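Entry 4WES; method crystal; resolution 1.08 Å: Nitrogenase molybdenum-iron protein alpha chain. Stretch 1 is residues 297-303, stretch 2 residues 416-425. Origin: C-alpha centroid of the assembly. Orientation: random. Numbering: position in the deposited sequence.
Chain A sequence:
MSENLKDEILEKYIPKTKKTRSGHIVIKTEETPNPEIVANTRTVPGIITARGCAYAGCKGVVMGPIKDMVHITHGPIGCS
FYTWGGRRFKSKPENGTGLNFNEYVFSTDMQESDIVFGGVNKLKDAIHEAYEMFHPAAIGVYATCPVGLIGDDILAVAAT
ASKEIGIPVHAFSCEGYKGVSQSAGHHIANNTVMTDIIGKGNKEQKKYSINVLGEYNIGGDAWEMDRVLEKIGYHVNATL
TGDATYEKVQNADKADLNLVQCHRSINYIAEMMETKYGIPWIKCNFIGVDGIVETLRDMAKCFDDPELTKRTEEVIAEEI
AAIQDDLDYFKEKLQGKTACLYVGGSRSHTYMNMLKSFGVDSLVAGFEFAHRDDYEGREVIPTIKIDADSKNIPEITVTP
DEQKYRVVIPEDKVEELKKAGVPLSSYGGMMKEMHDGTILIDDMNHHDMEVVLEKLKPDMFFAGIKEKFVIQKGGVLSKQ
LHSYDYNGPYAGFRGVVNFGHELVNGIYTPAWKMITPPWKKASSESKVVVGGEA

Stretch 1 (297-303) RDMAKCF
Stretch 2 (416-425) ELKKAGVPLS

At the centre of this contact in the nitrogenase molybdenum-iron protein alpha chain, Cys302 presents its thiol to a small apolar pocket. Its CA-to-CB bond points sideways to the other stretch, and chi1 of -69° (m) sets SG 3.7 Å from CG1 of Val422. From the same SG, CD2 of Leu424 lies 4.4 Å away and CD1 of Leu417 4.5 Å, so one compact, polarizable sulfur touches three branched side chains. SG also lies 3.4 Å from its own helix's Asp298 O.

Residues 297-303 are helical throughout, in a helix that begins earlier in the chain, with phi/psi near -65/-40. Lys301 N, Cys302 N and Phe303 N donate to Arg297 O, Asp298 O and Met299 O at 3.0, 3.0 and 3.1 Å. The three- and four-residue spacing of the helix brings Lys301 and Cys302 round to the same face as Asp298, while Met299 and Phe303 point away.

The second stretch passes this surface first as the end of a helix, 416-419, and then as a loop. The register follows: CA of Cys302 lies 7.3 Å from CA of Leu417, and CA of Asp298 5.7 Å from CA of Val422, so the second stretch advances as the first runs back, and the gap narrows where the loop replaces the helix.

Leu417 (chi1 -72°, m; chi2 163°, t) points toward the first helix and lies against its backbone: CD2 is 3.5 Å from Lys301 O and 4.0 Å from Lys301 CB, whereas CD1 is 4.2 Å from Cys302 CA. The forked leucine suits this place, since its two methyls meet two successive residues.

The helix closes in a Schellman motif. Ala420 N donates to Glu416 O at 3.0 Å, Gly421 N to Lys418 O at 2.9 Å, and Val422 N to Leu417 O at 3.0 Å. Ala420 has phi/psi of -81/1, and Gly421 takes 100/6, where a CB would jam against the preceding carbonyl oxygen; glycine fits this bend. Val422 (-82/129) is extended; the chain then turns at Pro423 (-85/60, C-gamma endo), where Leu424 N makes a weak hydrogen bond to Val422 O at 2.9 Å, and Leu424 follows at -68/122 (chi1 -82°, m; chi2 159°, t).

Val422, with chi1 of 177° (t), points toward the helix. Its beta branching lets CG1 meet the cysteine sulfur while CG2 packs 3.9 Å from Lys301 CD. Lys301 is extended (m, t, t, t; chi1 -73°), so its methylenes extend the apolar surface outward; its NZ ends 4.4 Å from Ala420 O, too far for a hydrogen bond.

Asp298 forms the polar edge. Its CA-to-CB bond points toward the second stretch, and chi1 of -75° (m) with chi2 of -19° places OD2 3.2 Å from Pro423 CD and OD1 4.0 Å from Val422 CG2. No direct hydrogen bond joins the stretches. Instead one water donates to Asp298 OD1 at 2.7 Å and to Gly421 O at 2.9 Å, bridging two acceptors that lie 4.4 Å apart and could not bond each other.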

# COMPACT_ATOMS: atom_id res chain seq x y z
N ARG A 297 40.51 -26.91 -6.11
CA ARG A 297 41.53 -27.94 -6.24
C ARG A 297 42.63 -27.53 -7.23
O ARG A 297 43.81 -27.79 -6.99
CB ARG A 297 40.90 -29.29 -6.59
CG ARG A 297 40.14 -29.87 -5.40
CD ARG A 297 39.34 -31.10 -5.76
NE ARG A 297 38.80 -31.65 -4.54
CZ ARG A 297 37.83 -32.56 -4.50
NH1 ARG A 297 37.25 -32.96 -5.62
NH2 ARG A 297 37.44 -33.03 -3.33
N ASP A 298 42.27 -26.82 -8.29
CA ASP A 298 43.29 -26.32 -9.23
C ASP A 298 44.19 -25.29 -8.55
O ASP A 298 45.41 -25.26 -8.76
CB ASP A 298 42.62 -25.67 -10.43
CG ASP A 298 42.03 -26.67 -11.43
OD1 ASP A 298 42.41 -27.85 -11.42
OD2 ASP A 298 41.27 -26.21 -12.30
N MET A 299 43.56 -24.41 -7.77
CA MET A 299 44.31 -23.37 -7.06
C MET A 299 45.29 -24.04 -6.09
O MET A 299 46.47 -23.66 -6.01
CB MET A 299 43.38 -22.48 -6.26
CG MET A 299 42.52 -21.60 -7.12
SD MET A 299 41.34 -20.67 -6.12
CE MET A 299 42.48 -19.56 -5.29
N ALA A 300 44.85 -25.06 -5.36
CA ALA A 300 45.71 -25.73 -4.40
C ALA A 300 46.88 -26.42 -5.11
O ALA A 300 48.00 -26.42 -4.62
CB ALA A 300 44.92 -26.74 -3.59
N LYS A 301 46.63 -26.98 -6.29
CA LYS A 301 47.71 -27.58 -7.06
C LYS A 301 48.76 -26.54 -7.45
O LYS A 301 49.96 -26.82 -7.42
CB LYS A 301 47.17 -28.28 -8.30
CG LYS A 301 46.45 -29.59 -8.00
CD LYS A 301 45.70 -30.16 -9.18
CE LYS A 301 44.87 -31.35 -8.74
NZ LYS A 301 44.07 -31.90 -9.84
N CYS A 302 48.31 -25.34 -7.82
CA CYS A 302 49.25 -24.29 -8.21
C CYS A 302 50.13 -23.86 -7.05
O CYS A 302 51.34 -23.66 -7.23
CB CYS A 302 48.51 -23.08 -8.79
SG CYS A 302 47.73 -23.34 -10.39
N PHE A 303 49.55 -23.68 -5.87
CA PHE A 303 50.31 -23.22 -4.71
C PHE A 303 51.16 -24.34 -4.09
O PHE A 303 52.23 -24.07 -3.51
CB PHE A 303 49.40 -22.57 -3.67
CG PHE A 303 49.05 -21.14 -4.01
CD1 PHE A 303 47.94 -20.85 -4.75
CD2 PHE A 303 49.86 -20.10 -3.63
CE1 PHE A 303 47.64 -19.55 -5.08
CE2 PHE A 303 49.57 -18.79 -3.95
CZ PHE A 303 48.43 -18.50 -4.68
N GLU A 416 54.00 -29.34 -16.09
CA GLU A 416 53.51 -30.44 -15.26
C GLU A 416 52.04 -30.20 -14.79
O GLU A 416 51.17 -31.10 -14.84
CB GLU A 416 54.46 -30.52 -14.09
CG GLU A 416 54.03 -31.29 -12.88
CD GLU A 416 54.96 -31.00 -11.73
OE1 GLU A 416 56.19 -30.90 -11.98
OE2 GLU A 416 54.47 -30.83 -10.60
N LEU A 417 51.76 -28.99 -14.36
CA LEU A 417 50.41 -28.63 -13.92
C LEU A 417 49.43 -28.70 -15.10
O LEU A 417 48.30 -29.21 -14.95
CB LEU A 417 50.39 -27.25 -13.28
CG LEU A 417 51.04 -27.16 -11.89
CD1 LEU A 417 51.36 -25.71 -11.53
CD2 LEU A 417 50.20 -27.82 -10.81
N LYS A 418 49.82 -28.22 -16.27
CA LYS A 418 48.91 -28.33 -17.44
C LYS A 418 48.62 -29.78 -17.80
O LYS A 418 47.48 -30.14 -18.10
CB LYS A 418 49.45 -27.59 -18.68
CG LYS A 418 49.52 -26.08 -18.52
CD LYS A 418 50.08 -25.46 -19.78
CE LYS A 418 50.34 -23.98 -19.64
NZ LYS A 418 50.95 -23.43 -20.89
N LYS A 419 49.66 -30.62 -17.81
CA LYS A 419 49.49 -32.03 -18.09
C LYS A 419 48.55 -32.68 -17.08
O LYS A 419 47.83 -33.62 -17.41
CB LYS A 419 50.86 -32.73 -18.07
CG LYS A 419 51.02 -33.88 -19.06
CD LYS A 419 52.32 -34.63 -18.78
CE LYS A 419 53.52 -33.69 -18.66
NZ LYS A 419 54.62 -34.28 -17.83
N ALA A 420 48.57 -32.17 -15.85
CA ALA A 420 47.69 -32.63 -14.79
C ALA A 420 46.27 -32.03 -14.85
O ALA A 420 45.46 -32.34 -13.99
CB ALA A 420 48.33 -32.37 -13.43
N GLY A 421 45.98 -31.19 -15.84
CA GLY A 421 44.62 -30.68 -16.07
C GLY A 421 44.36 -29.28 -15.53
O GLY A 421 43.23 -28.80 -15.60
N VAL A 422 45.39 -28.58 -15.04
CA VAL A 422 45.17 -27.26 -14.50
C VAL A 422 45.15 -26.28 -15.68
O VAL A 422 46.07 -26.31 -16.51
CB VAL A 422 46.29 -26.90 -13.51
CG1 VAL A 422 46.13 -25.49 -12.99
CG2 VAL A 422 46.32 -27.89 -12.35
N PRO A 423 44.12 -25.42 -15.76
CA PRO A 423 43.92 -24.58 -16.96
C PRO A 423 44.74 -23.29 -16.88
O PRO A 423 44.20 -22.17 -16.87
CB PRO A 423 42.42 -24.31 -16.94
CG PRO A 423 42.08 -24.30 -15.48
CD PRO A 423 42.95 -25.38 -14.86
N LEU A 424 46.07 -23.46 -16.78
CA LEU A 424 46.99 -22.33 -16.78
C LEU A 424 46.99 -21.67 -18.17
O LEU A 424 47.29 -22.31 -19.18
CB LEU A 424 48.39 -22.78 -16.38
CG LEU A 424 48.63 -22.91 -14.88
CD1 LEU A 424 49.79 -23.81 -14.58
CD2 LEU A 424 48.86 -21.54 -14.26
N SER A 425 46.67 -20.39 -18.18
CA SER A 425 46.63 -19.59 -19.40
C SER A 425 45.86 -20.28 -20.50
O SER A 425 46.24 -20.24 -21.65
CB SER A 425 48.06 -19.22 -19.83
OG SER A 425 48.73 -18.63 -18.71
O HOH W 1 41.75 -29.70 -13.23